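Local coordinates for signal recognition particle 19 kDa protein (Pyrococcus furiosus, PDB 3DLU) that binds 7S RNA directly and, with SRP54, organises the ribonucleic core of the archaeal signal recognition particle, at the interface of chains A and B. Numbering follows the deposited sequence. Chains: chain A/B, Signal recognition particle 19 kDa protein.

Two neighbouring patches of one two-fold symmetric interface illustrate how, in this crystal, two copies of a small RNA-binding protein meet through side chains of their strands and a loop tryptophan. Contact 1 and contact 2 have C-alpha centres about 10 Å apart and share B:Trp7, whose face and six-membered ring serve contact 1 and whose CB and CD1 side serves contact 2. On chain A both draw on strands 3-6 and 68-76, and contact 2 adds strand 47-56. Each contact recurs with the chains exchanged. The pairing may be confined to the crystal; in the archaeal particle SRP19 acts alongside SRP54 and 7S RNA.

Contact 1: the interface of chains A and B. Residues chain A 3-4, 74; chain B 7, 18, 20.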
loop_
_atom_site.group_PDB
_atom_site.type_symbol
_atom_site.label_atom_id
_atom_site.label_comp_id
_atom_site.label_asym_id
_atom_site.label_seq_id
_atom_site.Cartn_x
_atom_site.Cartn_y
_atom_site.Cartn_z
ATOM N N ARG A 3 3.812 -20.842 -1.713
ATOM C CA ARG A 3 3.459 -19.465 -1.430
ATOM C C ARG A 3 2.995 -18.785 -2.722
ATOM O O ARG A 3 3.595 -18.972 -3.773
ATOM C CB ARG A 3 4.678 -18.751 -0.853
ATOM C CG ARG A 3 4.439 -17.349 -0.369
ATOM C CD ARG A 3 5.736 -16.794 0.219
ATOM N NE ARG A 3 6.104 -17.460 1.467
ATOM C CZ ARG A 3 6.955 -16.947 2.355
ATOM N NH1 ARG A 3 7.518 -15.767 2.124
ATOM N NH2 ARG A 3 7.234 -17.601 3.480
ATOM N N PHE A 4 1.910 -18.019 -2.650
ATOM C CA PHE A 4 1.409 -17.314 -3.829
ATOM C C PHE A 4 0.563 -16.121 -3.421
ATOM O O PHE A 4 0.179 -15.985 -2.259
ATOM C CB PHE A 4 0.603 -18.254 -4.744
ATOM C CG PHE A 4 -0.505 -18.980 -4.033
ATOM C CD1 PHE A 4 -0.308 -20.262 -3.539
ATOM C CD2 PHE A 4 -1.733 -18.370 -3.830
ATOM C CE1 PHE A 4 -1.324 -20.928 -2.864
ATOM C CE2 PHE A 4 -2.759 -19.030 -3.151
ATOM C CZ PHE A 4 -2.555 -20.308 -2.671
ATOM N N VAL A 74 -0.634 -12.372 0.426
ATOM C CA VAL A 74 0.302 -13.441 0.146
ATOM C C VAL A 74 0.016 -14.531 1.164
ATOM O O VAL A 74 -0.058 -14.261 2.362
ATOM C CB VAL A 74 1.763 -12.963 0.294
ATOM C CG1 VAL A 74 2.708 -14.121 0.066
ATOM C CG2 VAL A 74 2.052 -11.821 -0.699
ATOM N N TRP B 7 3.048 -10.520 -9.027
ATOM C CA TRP B 7 3.713 -10.375 -7.735
ATOM C C TRP B 7 5.208 -10.583 -8.029
ATOM O O TRP B 7 5.578 -11.576 -8.629
ATOM C CB TRP B 7 3.141 -11.437 -6.777
ATOM C CG TRP B 7 3.784 -11.528 -5.411
ATOM C CD1 TRP B 7 4.098 -10.490 -4.567
ATOM C CD2 TRP B 7 4.168 -12.729 -4.726
ATOM N NE1 TRP B 7 4.662 -10.978 -3.404
ATOM C CE2 TRP B 7 4.724 -12.344 -3.478
ATOM C CE3 TRP B 7 4.091 -14.093 -5.040
ATOM C CZ2 TRP B 7 5.200 -13.275 -2.551
ATOM C CZ3 TRP B 7 4.580 -15.021 -4.120
ATOM C CH2 TRP B 7 5.126 -14.605 -2.890
ATOM N N LYS B 18 8.687 -23.143 -4.104
ATOM C CA LYS B 18 7.999 -23.219 -2.816
ATOM C C LYS B 18 7.776 -21.838 -2.203
ATOM O O LYS B 18 6.745 -21.593 -1.575
ATOM C CB LYS B 18 8.772 -24.117 -1.837
ATOM C CG LYS B 18 8.031 -24.404 -0.533
ATOM C CD LYS B 18 8.866 -25.254 0.424
ATOM C CE LYS B 18 9.961 -24.432 1.092
ATOM N NZ LYS B 18 10.837 -25.250 1.979
ATOM N N GLY B 20 7.539 -19.029 -3.954
ATOM C CA GLY B 20 6.683 -18.186 -4.771
ATOM C C GLY B 20 7.064 -18.036 -6.223
ATOM O O GLY B 20 6.265 -17.536 -7.016
HETATM O O HOH W 1 3.591 -17.895 -6.537
#
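In this SRP19-family protein, strands 3-6 and 68-76 of chain A receive an indole from the partner chain: B:Trp7, in the loop that follows the first strand of its own subunit, lies against A:Val74, A:Arg3 and A:Phe4. The indole is carried across by its first torsion, with CG anti to the backbone N (chi1 175°). A:Val74 meets it over one face. Its methyl CG2 stands 3.6 Å above the ring plane of B:Trp7, displaced toward the rim near NE1 and CE2. The other methyl of A:Val74, CG1, comes within 3.7 Å of CZ2 of B:Trp7 on the six-membered ring. Both methyls lie on the same face, CG2 over the NE1 and CE2 side and CG1 nearer CZ2 and CH2, and a branched side chain thus gains two contacts with one flat surface.

At the far end of the ring, the aliphatic part of A:Arg3 takes over. Its chain runs perpendicular to the indole, and the methylenes come up to the rim at CH2, on the side where A:Val74 lies. CG of A:Arg3 approaches CH2 of B:Trp7 at 3.8 Å, with CD close behind. A bend at chi3 turns the rest of the arginine after this methylene stretch, leaving the guanidinium plane 31° from that of the ring; it is the methylenes that make the contact. A:Phe4 takes part through its backbone, its CA lying 3.9 Å from CZ3 of B:Trp7, rather than through its phenyl ring.

Polar backbone groups hold the first strand beside the partner chain. The amide N of A:Arg3 donates a hydrogen bond of 3.0 Å to the carbonyl O of B:Lys18, from the 3-10 helix 17-19. The bond is bent, 137° at the hydrogen, and B:Lys18 is poorly ordered, which makes it one to read with caution. Water 1 bridges two carbonyls. It lies 3.0 Å from O of A:Arg3. On the partner side, water 1 is 2.7 Å from O of B:Gly20. The same water sits in plane at the edge of the B:Trp7 indole.

Contact 2: the interface of chains A and B. Residues chain A 5, 7, 50, 71-72; chain B 7, 52, 71-72.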
loop_
_atom_site.group_PDB
_atom_site.type_symbol
_atom_site.label_atom_id
_atom_site.label_comp_id
_atom_site.label_asym_id
_atom_site.label_seq_id
_atom_site.Cartn_x
_atom_site.Cartn_y
_atom_site.Cartn_z
ATOM N N VAL A 5 0.266 -15.264 -4.390
ATOM C CA VAL A 5 -0.558 -14.100 -4.151
ATOM C C VAL A 5 -2.029 -14.422 -4.426
ATOM O O VAL A 5 -2.350 -15.196 -5.325
ATOM C CB VAL A 5 -0.101 -12.908 -5.032
ATOM C CG1 VAL A 5 -0.261 -13.235 -6.521
ATOM C CG2 VAL A 5 -0.865 -11.648 -4.669
ATOM N N TRP A 7 -5.322 -12.130 -5.307
ATOM C CA TRP A 7 -5.828 -10.818 -5.651
ATOM C C TRP A 7 -7.366 -10.963 -5.620
ATOM O O TRP A 7 -7.912 -11.842 -6.291
ATOM C CB TRP A 7 -5.266 -10.427 -7.033
ATOM C CG TRP A 7 -5.821 -9.164 -7.608
ATOM C CD1 TRP A 7 -5.926 -7.954 -6.985
ATOM C CD2 TRP A 7 -6.309 -8.974 -8.943
ATOM N NE1 TRP A 7 -6.480 -7.023 -7.845
ATOM C CE2 TRP A 7 -6.718 -7.627 -9.053
ATOM C CE3 TRP A 7 -6.448 -9.813 -10.053
ATOM C CZ2 TRP A 7 -7.259 -7.100 -10.236
ATOM C CZ3 TRP A 7 -6.986 -9.287 -11.229
ATOM C CH2 TRP A 7 -7.386 -7.943 -11.302
ATOM N N ARG A 50 1.536 -11.865 3.920
ATOM C CA ARG A 50 1.383 -10.409 3.770
ATOM C C ARG A 50 -0.069 -10.055 3.476
ATOM O O ARG A 50 -0.730 -10.752 2.722
ATOM C CB ARG A 50 2.240 -9.867 2.617
ATOM C CG ARG A 50 1.939 -8.377 2.304
ATOM C CD ARG A 50 2.831 -7.795 1.202
ATOM N NE ARG A 50 2.799 -6.327 1.170
ATOM C CZ ARG A 50 2.483 -5.595 0.101
ATOM N NH1 ARG A 50 2.155 -6.181 -1.043
ATOM N NH2 ARG A 50 2.505 -4.266 0.171
ATOM N N GLY A 71 -6.361 -4.329 -2.954
ATOM C CA GLY A 71 -5.530 -5.101 -2.046
ATOM C C GLY A 71 -4.965 -6.383 -2.601
ATOM O O GLY A 71 -5.198 -6.737 -3.764
ATOM N N MET A 72 -4.205 -7.076 -1.760
ATOM C CA MET A 72 -3.623 -8.365 -2.116
ATOM C C MET A 72 -3.193 -9.084 -0.861
ATOM O O MET A 72 -2.952 -8.459 0.181
ATOM C CB MET A 72 -2.422 -8.213 -3.063
ATOM C CG MET A 72 -1.180 -7.568 -2.421
ATOM S SD MET A 72 -0.001 -8.706 -1.640
ATOM C CE MET A 72 1.228 -8.939 -2.964
ATOM N N TRP B 7 3.048 -10.520 -9.027
ATOM C CA TRP B 7 3.713 -10.375 -7.735
ATOM C C TRP B 7 5.208 -10.583 -8.029
ATOM O O TRP B 7 5.578 -11.576 -8.629
ATOM C CB TRP B 7 3.141 -11.437 -6.777
ATOM C CG TRP B 7 3.784 -11.528 -5.411
ATOM C CD1 TRP B 7 4.098 -10.490 -4.567
ATOM C CD2 TRP B 7 4.168 -12.729 -4.726
ATOM N NE1 TRP B 7 4.662 -10.978 -3.404
ATOM C CE2 TRP B 7 4.724 -12.344 -3.478
ATOM C CE3 TRP B 7 4.091 -14.093 -5.040
ATOM C CZ2 TRP B 7 5.200 -13.275 -2.551
ATOM C CZ3 TRP B 7 4.580 -15.021 -4.120
ATOM C CH2 TRP B 7 5.126 -14.605 -2.890
ATOM N N GLU B 52 1.267 -1.052 -6.706
ATOM C CA GLU B 52 1.386 -0.802 -5.265
ATOM C C GLU B 52 2.758 -1.254 -4.810
ATOM O O GLU B 52 3.194 -2.349 -5.153
ATOM C CB GLU B 52 0.328 -1.576 -4.472
ATOM C CG GLU B 52 0.149 -1.116 -2.991
ATOM C CD GLU B 52 1.332 -1.424 -2.043
ATOM O OE1 GLU B 52 1.739 -0.516 -1.277
ATOM O OE2 GLU B 52 1.839 -2.565 -2.029
ATOM N N GLY B 71 5.235 -5.460 -2.990
ATOM C CA GLY B 71 4.293 -4.835 -3.889
ATOM C C GLY B 71 3.600 -5.771 -4.848
ATOM O O GLY B 71 3.741 -6.989 -4.772
ATOM N N MET B 72 2.846 -5.177 -5.760
ATOM C CA MET B 72 2.063 -5.946 -6.715
ATOM C C MET B 72 1.720 -5.007 -7.854
ATOM O O MET B 72 1.646 -3.784 -7.659
ATOM C CB MET B 72 0.781 -6.496 -6.065
ATOM C CG MET B 72 -0.251 -5.440 -5.672
ATOM S SD MET B 72 -1.508 -5.075 -6.940
ATOM C CE MET B 72 -2.810 -6.244 -6.522
#
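A two-fold symmetric interface between two copies of SRP19, among the four of the deposited assembly, joins them here through methionines packed between the sheets and a salt bridge beside them; it may not be biological. A:Met72 and B:Met72 run antiparallel alongside one another, their CG atoms 4.0 Å apart. Each CG lies between its backbone N and carbonyl carbon (chi1 69° in A:Met72), and bends at chi2 and chi3 carry the terminal methyl across to the partner's tryptophan. There CE of A:Met72 reaches CD1 of B:Trp7 at 3.6 Å, and CE of B:Met72 meets CD1 of A:Trp7 equivalently. A:Val5 passes alongside the stem of B:Trp7, its CG1 3.9 Å from CB.

CE of A:Met72 also lies 3.7 Å from the carbonyl O of B:Gly71 and in plane at the edge of the A:Arg50 guanidinium, which ties the methionine to the salt bridge. A:Arg50 and B:Glu52 meet end to end from strands 47-56. The arginine chain is extended from CG to NE, and NH2 of A:Arg50 donates a hydrogen bond of 2.9 Å to the carboxylate OE2 of B:Glu52, forming a salt bridge. The bond is nearly straight, 175° at the hydrogen. OE2 lies in the guanidinium plane and is approached on its syn side, although the donor stands 33° out of the carboxylate plane. An alanine in place of A:Arg50 would probably leave the B:Glu52 carboxylate without its charged mate and freer to turn. The patch gives the protein an apolar centre flanked by a salt bridge, which may support self-association if the pairing persists in solution.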